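Local coordinates for dephospho-CoA kinase (Campylobacter jejuni subsp. jejuni serotype O:2, PDB 4ZO4), which probably catalyses the ATP-dependent phosphorylation of the 3'-hydroxyl of dephospho-CoA, the last step of coenzyme A biosynthesis, at residues Y137-Q149 with E156-I168. Sequence-based numbering, arbitrary orientation.
Sequences YTPKELSLKRIMQ and EAAKARLDSQIDI
Different first torsions let I147 and L162 interlock: I147 carries CG1, the branch that ends in CD1, beside its backbone N and anti to its carbonyl carbon (chi1 -66°), whereas L162 swings CG away from its own N (chi1 -173°) and lifts both methyls towards 137-149. The two side chains cross at about a right angle, I147 CD1 resting 4.0 Å from L162 CD1. I147 is a knob in a hole formed by A158, R161, L162 and Q165, as in knobs-into-holes packing, where one side chain sits among four of the facing helix. L162 splits its methyls between neighbours: CD1 lies 3.6 Å from L142 CA, and CD2 lies 3.8 Å from L144 N. At the far end A158 CB packs between L144 CD1, at 3.4 Å, and CG of selenomethionine M148, at 3.7 Å. The axes of 144-149 and 156-168 approach to 9.3 Å at their closest, with 119° between their N-to-C directions.

Towards the loop, packing continues without any hydrogen bond between the segments. Q165, extended beyond CG, lays its amide across K140, with OE1 3.2 Å from K140 CB, while L142 runs past it in the opposite direction and brings CD2 to 3.8 Å from Q165 CB. R161 flanks I147 with its aliphatic stem and sends its guanidinium to a salt bridge with D151. Y137 closes the row obliquely against I168, and S143 caps the helix through a weak bond from R146 N. L142 also packs on L144 of a second subunit. The arrangement is an obliquely packed pair of helices, 144-151 and 155-172, projecting beyond the parallel sheet after strand 132-136, consistent with the lid of P-loop kinases of the CoaE family.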
ATOM      1  N   TYR A 137      17.519  20.449   5.048  1.00 72.36           N
ATOM      2  CA  TYR A 137      17.218  19.549   6.123  1.00 76.42           C
ATOM      3  C   TYR A 137      17.215  20.286   7.464  1.00 84.19           C
ATOM      4  O   TYR A 137      18.136  21.063   7.756  1.00 92.46           O
ATOM      5  CB  TYR A 137      18.303  18.484   6.156  1.00 73.32           C
ATOM      6  CG  TYR A 137      18.123  17.418   7.196  1.00 75.20           C
ATOM      7  CD1 TYR A 137      16.859  16.860   7.447  1.00 75.95           C
ATOM      8  CD2 TYR A 137      19.216  16.912   7.888  1.00 76.52           C
ATOM      9  CE1 TYR A 137      16.702  15.850   8.369  1.00 74.34           C
ATOM     10  CE2 TYR A 137      19.068  15.894   8.817  1.00 78.09           C
ATOM     11  CZ  TYR A 137      17.803  15.370   9.045  1.00 81.34           C
ATOM     12  OH  TYR A 137      17.623  14.370   9.971  1.00 92.70           O
ATOM     13  N   THR A 138      16.178  20.030   8.265  1.00 79.82           N
ATOM     14  CA  THR A 138      16.114  20.442   9.663  1.00 77.45           C
ATOM     15  C   THR A 138      16.020  19.220  10.610  1.00 75.03           C
ATOM     16  O   THR A 138      14.949  18.680  10.807  1.00 76.68           O
ATOM     17  CB  THR A 138      14.894  21.340   9.870  1.00 80.05           C
ATOM     18  OG1 THR A 138      14.847  22.336   8.828  1.00 78.66           O
ATOM     19  CG2 THR A 138      14.962  21.996  11.226  1.00 80.87           C
ATOM     20  N   PRO A 139      17.137  18.777  11.201  1.00 74.95           N
ATOM     21  CA  PRO A 139      17.090  17.584  12.059  1.00 77.33           C
ATOM     22  C   PRO A 139      15.990  17.662  13.106  1.00 76.79           C
ATOM     23  O   PRO A 139      15.604  18.754  13.512  1.00 74.88           O
ATOM     24  CB  PRO A 139      18.441  17.590  12.777  1.00 81.18           C
ATOM     25  CG  PRO A 139      19.310  18.520  12.022  1.00 87.77           C
ATOM     26  CD  PRO A 139      18.415  19.496  11.319  1.00 85.67           C
ATOM     27  N   LYS A 140      15.504  16.513  13.550  1.00 78.38           N
ATOM     28  CA  LYS A 140      14.422  16.451  14.551  1.00 81.28           C
ATOM     29  C   LYS A 140      14.663  15.324  15.529  1.00 84.93           C
ATOM     30  O   LYS A 140      15.291  14.323  15.194  1.00 85.98           O
ATOM     31  CB  LYS A 140      13.073  16.211  13.885  1.00 78.89           C
ATOM     32  CG  LYS A 140      12.576  17.369  13.044  1.00 77.97           C
ATOM     33  CD  LYS A 140      12.142  18.542  13.893  1.00 79.22           C
ATOM     34  CE  LYS A 140      11.463  19.569  13.017  1.00 79.14           C
ATOM     35  NZ  LYS A 140      10.976  20.703  13.838  1.00 88.16           N
ATOM     36  N   GLU A 141      14.169  15.473  16.752  1.00 98.74           N
ATOM     37  CA  GLU A 141      14.288  14.368  17.697  1.00102.32           C
ATOM     38  C   GLU A 141      13.227  13.328  17.316  1.00101.80           C
ATOM     39  O   GLU A 141      12.016  13.622  17.240  1.00 85.43           O
ATOM     40  CB  GLU A 141      14.169  14.813  19.155  1.00109.46           C
ATOM     41  CG  GLU A 141      15.205  14.126  20.058  1.00115.68           C
ATOM     42  CD  GLU A 141      14.900  14.275  21.546  1.00119.14           C
ATOM     43  OE1 GLU A 141      15.842  14.174  22.363  1.00121.76           O
ATOM     44  OE2 GLU A 141      13.721  14.488  21.902  1.00120.27           O
ATOM     45  N   LEU A 142      13.710  12.124  17.031  1.00 92.15           N
ATOM     46  CA  LEU A 142      12.855  11.041  16.640  1.00 91.14           C
ATOM     47  C   LEU A 142      12.430  10.305  17.904  1.00 88.40           C
ATOM     48  O   LEU A 142      12.594   9.081  18.027  1.00 92.55           O
ATOM     49  CB  LEU A 142      13.593  10.121  15.668  1.00 95.00           C
ATOM     50  CG  LEU A 142      14.175  10.822  14.433  1.00 93.82           C
ATOM     51  CD1 LEU A 142      14.865   9.817  13.527  1.00 91.81           C
ATOM     52  CD2 LEU A 142      13.107  11.565  13.652  1.00 90.10           C
ATOM     53  N   SER A 143      11.881  11.076  18.835  1.00 83.91           N
ATOM     54  CA  SER A 143      11.402  10.574  20.114  1.00 89.15           C
ATOM     55  C   SER A 143       9.945  10.890  20.212  1.00 87.89           C
ATOM     56  O   SER A 143       9.557  12.057  20.186  1.00 93.83           O
ATOM     57  CB  SER A 143      12.100  11.279  21.274  1.00 94.75           C
ATOM     58  OG  SER A 143      11.473  10.976  22.502  1.00 97.22           O
ATOM     59  N   LEU A 144       9.135   9.855  20.349  1.00 86.78           N
ATOM     60  CA  LEU A 144       7.709  10.038  20.477  1.00 82.94           C
ATOM     61  C   LEU A 144       7.341  10.974  21.624  1.00 87.31           C
ATOM     62  O   LEU A 144       6.606  11.937  21.432  1.00 91.47           O
ATOM     63  CB  LEU A 144       7.035   8.700  20.719  1.00 81.23           C
ATOM     64  CG  LEU A 144       5.521   8.793  20.769  1.00 79.72           C
ATOM     65  CD1 LEU A 144       5.001   9.299  19.440  1.00 81.63           C
ATOM     66  CD2 LEU A 144       4.959   7.434  21.090  1.00 85.53           C
ATOM     67  N   LYS A 145       7.870  10.687  22.809  1.00 87.74           N
ATOM     68  CA  LYS A 145       7.397  11.316  24.050  1.00 92.67           C
ATOM     69  C   LYS A 145       7.743  12.802  24.060  1.00 91.49           C
ATOM     70  O   LYS A 145       6.957  13.641  24.510  1.00 89.19           O
ATOM     71  CB  LYS A 145       8.006  10.658  25.308  1.00 99.47           C
ATOM     72  CG  LYS A 145       8.345   9.161  25.243  1.00105.32           C
ATOM     73  CD  LYS A 145       7.108   8.269  25.221  1.00106.89           C
ATOM     74  CE  LYS A 145       7.431   6.868  25.716  1.00109.56           C
ATOM     75  NZ  LYS A 145       6.311   6.313  26.524  1.00115.75           N
ATOM     76  N   ARG A 146       8.924  13.118  23.551  1.00 88.93           N
ATOM     77  CA  ARG A 146       9.338  14.491  23.434  1.00 89.04           C
ATOM     78  C   ARG A 146       8.509  15.266  22.405  1.00 83.76           C
ATOM     79  O   ARG A 146       8.499  16.482  22.426  1.00 81.74           O
ATOM     80  CB  ARG A 146      10.839  14.571  23.121  1.00 99.98           C
ATOM     81  CG  ARG A 146      11.774  14.129  24.266  1.00106.87           C
ATOM     82  CD  ARG A 146      11.649  14.994  25.523  1.00104.96           C
ATOM     83  NE  ARG A 146      12.941  15.335  26.128  1.00113.91           N
ATOM     84  CZ  ARG A 146      13.710  16.381  25.780  1.00113.41           C
ATOM     85  NH1 ARG A 146      13.349  17.207  24.798  1.00103.68           N
ATOM     86  NH2 ARG A 146      14.862  16.600  26.410  1.00110.62           N
ATOM     87  N   ILE A 147       7.821  14.578  21.503  1.00 84.39           N
ATOM     88  CA  ILE A 147       6.940  15.255  20.550  1.00 84.67           C
ATOM     89  C   ILE A 147       5.571  15.587  21.165  1.00 84.15           C
ATOM     90  O   ILE A 147       4.970  16.617  20.842  1.00 88.99           O
ATOM     91  CB  ILE A 147       6.749  14.421  19.265  1.00 90.57           C
ATOM     92  CG1 ILE A 147       8.077  14.297  18.496  1.00 87.66           C
ATOM     93  CG2 ILE A 147       5.689  15.054  18.369  1.00 95.48           C
ATOM     94  CD1 ILE A 147       8.047  13.301  17.349  1.00 83.96           C
HETATM   95  N   MSE A 148       5.071  14.715  22.030  1.00 85.20           N
HETATM   96  CA  MSE A 148       3.781  14.939  22.715  1.00 88.73           C
HETATM   97  C   MSE A 148       3.898  16.105  23.665  1.00 88.12           C
HETATM   98  O   MSE A 148       3.041  16.965  23.656  1.00 87.10           O
HETATM   99  CB  MSE A 148       3.272  13.692  23.459  1.00 85.60           C
HETATM  100  CG  MSE A 148       2.789  12.638  22.475  1.00 85.83           C
HETATM  101 SE   MSE A 148       2.733  10.856  23.306  0.70 87.26          SE
HETATM  102  CE  MSE A 148       1.099  11.109  24.365  1.00 89.71           C
ATOM    103  N   GLN A 149       4.958  16.134  24.479  1.00 93.70           N
ATOM    104  CA  GLN A 149       5.267  17.289  25.358  1.00100.27           C
ATOM    105  C   GLN A 149       5.366  18.606  24.584  1.00 99.52           C
ATOM    106  O   GLN A 149       4.483  19.447  24.667  1.00103.07           O
ATOM    107  CB  GLN A 149       6.610  17.105  26.088  1.00102.47           C
ATOM    108  CG  GLN A 149       6.699  15.950  27.075  1.00109.54           C
ATOM    109  CD  GLN A 149       8.131  15.686  27.556  1.00111.66           C
ATOM    110  OE1 GLN A 149       9.089  16.362  27.149  1.00108.57           O
ATOM    111  NE2 GLN A 149       8.281  14.688  28.425  1.00110.10           N
ATOM    112  N   GLU A 156      -1.660   9.591  18.691  1.00 73.20           N
ATOM    113  CA  GLU A 156      -1.969   9.386  17.277  1.00 76.19           C
ATOM    114  C   GLU A 156      -1.293  10.400  16.395  1.00 72.29           C
ATOM    115  O   GLU A 156      -0.656  10.036  15.414  1.00 82.15           O
ATOM    116  CB  GLU A 156      -3.483   9.429  17.006  1.00 82.28           C
ATOM    117  CG  GLU A 156      -4.299   8.327  17.690  1.00 87.66           C
ATOM    118  CD  GLU A 156      -4.668   8.667  19.136  1.00 96.12           C
ATOM    119  OE1 GLU A 156      -5.130   9.807  19.409  1.00102.18           O
ATOM    120  OE2 GLU A 156      -4.480   7.795  20.010  1.00 95.16           O
ATOM    121  N   ALA A 157      -1.457  11.672  16.719  1.00 68.06           N
ATOM    122  CA  ALA A 157      -0.862  12.733  15.924  1.00 68.44           C
ATOM    123  C   ALA A 157       0.693  12.729  16.041  1.00 66.83           C
ATOM    124  O   ALA A 157       1.421  13.021  15.077  1.00 63.54           O
ATOM    125  CB  ALA A 157      -1.434  14.068  16.347  1.00 69.43           C
ATOM    126  N   ALA A 158       1.196  12.374  17.211  1.00 62.17           N
ATOM    127  CA  ALA A 158       2.625  12.265  17.388  1.00 64.35           C
ATOM    128  C   ALA A 158       3.181  11.189  16.471  1.00 67.06           C
ATOM    129  O   ALA A 158       4.253  11.347  15.868  1.00 72.93           O
ATOM    130  CB  ALA A 158       2.943  11.962  18.833  1.00 64.12           C
ATOM    131  N   LYS A 159       2.438  10.103  16.339  1.00 67.18           N
ATOM    132  CA  LYS A 159       2.858   8.975  15.511  1.00 64.32           C
ATOM    133  C   LYS A 159       3.031   9.460  14.098  1.00 60.59           C
ATOM    134  O   LYS A 159       4.033   9.173  13.452  1.00 62.75           O
ATOM    135  CB  LYS A 159       1.788   7.907  15.547  1.00 69.30           C
ATOM    136  CG  LYS A 159       2.220   6.572  15.002  1.00 79.15           C
ATOM    137  CD  LYS A 159       1.038   5.843  14.393  1.00 83.70           C
ATOM    138  CE  LYS A 159       1.481   4.516  13.811  1.00 91.06           C
ATOM    139  NZ  LYS A 159       1.035   4.399  12.397  1.00 92.47           N
ATOM    140  N   ALA A 160       2.050  10.220  13.625  1.00 58.84           N
ATOM    141  CA  ALA A 160       2.060  10.759  12.267  1.00 55.81           C
ATOM    142  C   ALA A 160       3.279  11.642  12.024  1.00 64.14           C
ATOM    143  O   ALA A 160       4.007  11.516  11.017  1.00 65.28           O
ATOM    144  CB  ALA A 160       0.810  11.570  12.055  1.00 59.79           C
ATOM    145  N   ARG A 161       3.495  12.551  12.965  1.00 61.02           N
ATOM    146  CA  ARG A 161       4.543  13.465  12.844  1.00 60.38           C
ATOM    147  C   ARG A 161       5.868  12.730  12.823  1.00 59.95           C
ATOM    148  O   ARG A 161       6.734  13.010  11.994  1.00 58.22           O
ATOM    149  CB  ARG A 161       4.488  14.457  14.007  1.00 69.05           C
ATOM    150  CG  ARG A 161       5.238  15.722  13.654  1.00 76.28           C
ATOM    151  CD  ARG A 161       4.907  16.851  14.573  1.00 86.08           C
ATOM    152  NE  ARG A 161       4.837  18.114  13.845  1.00 93.78           N
ATOM    153  CZ  ARG A 161       4.896  19.302  14.436  1.00107.88           C
ATOM    154  NH1 ARG A 161       5.048  19.390  15.756  1.00105.19           N
ATOM    155  NH2 ARG A 161       4.822  20.408  13.705  1.00123.65           N
ATOM    156  N   LEU A 162       6.030  11.804  13.760  1.00 59.25           N
ATOM    157  CA  LEU A 162       7.259  11.001  13.868  1.00 57.46           C
ATOM    158  C   LEU A 162       7.538  10.173  12.620  1.00 56.52           C
ATOM    159  O   LEU A 162       8.697  10.037  12.166  1.00 58.48           O
ATOM    160  CB  LEU A 162       7.165  10.034  15.074  1.00 56.81           C
ATOM    161  CG  LEU A 162       8.436   9.246  15.417  1.00 55.75           C
ATOM    162  CD1 LEU A 162       9.646  10.154  15.386  1.00 62.20           C
ATOM    163  CD2 LEU A 162       8.376   8.680  16.800  1.00 55.76           C
ATOM    164  N   ASP A 163       6.494   9.561  12.082  1.00 56.05           N
ATOM    165  CA  ASP A 163       6.690   8.734  10.899  1.00 56.86           C
ATOM    166  C   ASP A 163       7.178   9.562   9.726  1.00 58.08           C
ATOM    167  O   ASP A 163       7.996   9.112   8.944  1.00 64.43           O
ATOM    168  CB  ASP A 163       5.389   8.045  10.534  1.00 60.70           C
ATOM    169  CG  ASP A 163       5.079   6.858  11.434  1.00 65.48           C
ATOM    170  OD1 ASP A 163       6.012   6.197  11.976  1.00 61.87           O
ATOM    171  OD2 ASP A 163       3.874   6.593  11.593  1.00 69.29           O
ATOM    172  N   SER A 164       6.651  10.763   9.578  1.00 59.86           N
ATOM    173  CA  SER A 164       6.997  11.563   8.438  1.00 61.54           C
ATOM    174  C   SER A 164       8.432  12.004   8.581  1.00 64.80           C
ATOM    175  O   SER A 164       9.207  11.895   7.638  1.00 71.31           O
ATOM    176  CB  SER A 164       6.073  12.752   8.306  1.00 62.20           C
ATOM    177  OG  SER A 164       6.059  13.469   9.506  1.00 65.18           O
ATOM    178  N   GLN A 165       8.810  12.446   9.775  1.00 66.75           N
ATOM    179  CA  GLN A 165      10.216  12.762  10.044  1.00 62.74           C
ATOM    180  C   GLN A 165      11.111  11.590   9.726  1.00 61.26           C
ATOM    181  O   GLN A 165      12.124  11.757   9.071  1.00 66.94           O
ATOM    182  CB  GLN A 165      10.418  13.211  11.476  1.00 67.81           C
ATOM    183  CG  GLN A 165       9.723  14.538  11.786  1.00 76.74           C
ATOM    184  CD  GLN A 165       9.695  14.856  13.281  1.00 89.50           C
ATOM    185  OE1 GLN A 165      10.470  14.304  14.066  1.00 90.66           O
ATOM    186  NE2 GLN A 165       8.795  15.751  13.680  1.00 96.60           N
ATOM    187  N   ILE A 166      10.728  10.378  10.116  1.00 61.76           N
ATOM    188  CA  ILE A 166      11.607   9.232   9.806  1.00 61.95           C
ATOM    189  C   ILE A 166      11.765   9.052   8.301  1.00 61.94           C
ATOM    190  O   ILE A 166      12.875   8.917   7.786  1.00 57.52           O
ATOM    191  CB  ILE A 166      11.123   7.934  10.418  1.00 64.51           C
ATOM    192  CG1 ILE A 166      11.053   8.061  11.950  1.00 67.16           C
ATOM    193  CG2 ILE A 166      12.094   6.806  10.067  1.00 65.74           C
ATOM    194  CD1 ILE A 166      10.281   6.921  12.617  1.00 64.09           C
ATOM    195  N   ASP A 167      10.638   9.082   7.603  1.00 61.81           N
ATOM    196  CA  ASP A 167      10.649   9.040   6.157  1.00 65.41           C
ATOM    197  C   ASP A 167      11.530  10.170   5.538  1.00 67.21           C
ATOM    198  O   ASP A 167      12.353   9.892   4.660  1.00 65.30           O
ATOM    199  CB  ASP A 167       9.191   9.008   5.636  1.00 66.14           C
ATOM    200  CG  ASP A 167       8.448   7.724   6.089  1.00 67.66           C
ATOM    201  OD1 ASP A 167       9.155   6.738   6.343  1.00 69.10           O
ATOM    202  OD2 ASP A 167       7.200   7.690   6.231  1.00 61.58           O
ATOM    203  N   ILE A 168      11.390  11.411   6.017  1.00 66.42           N
ATOM    204  CA  ILE A 168      12.250  12.515   5.567  1.00 64.16           C
ATOM    205  C   ILE A 168      13.748  12.147   5.654  1.00 65.15           C
ATOM    206  O   ILE A 168      14.497  12.302   4.664  1.00 58.77           O
ATOM    207  CB  ILE A 168      11.992  13.816   6.358  1.00 64.29           C
ATOM    208  CG1 ILE A 168      10.688  14.472   5.901  1.00 64.69           C
ATOM    209  CG2 ILE A 168      13.096  14.832   6.109  1.00 63.02           C
ATOM    210  CD1 ILE A 168      10.147  15.483   6.889  1.00 61.59           C
TER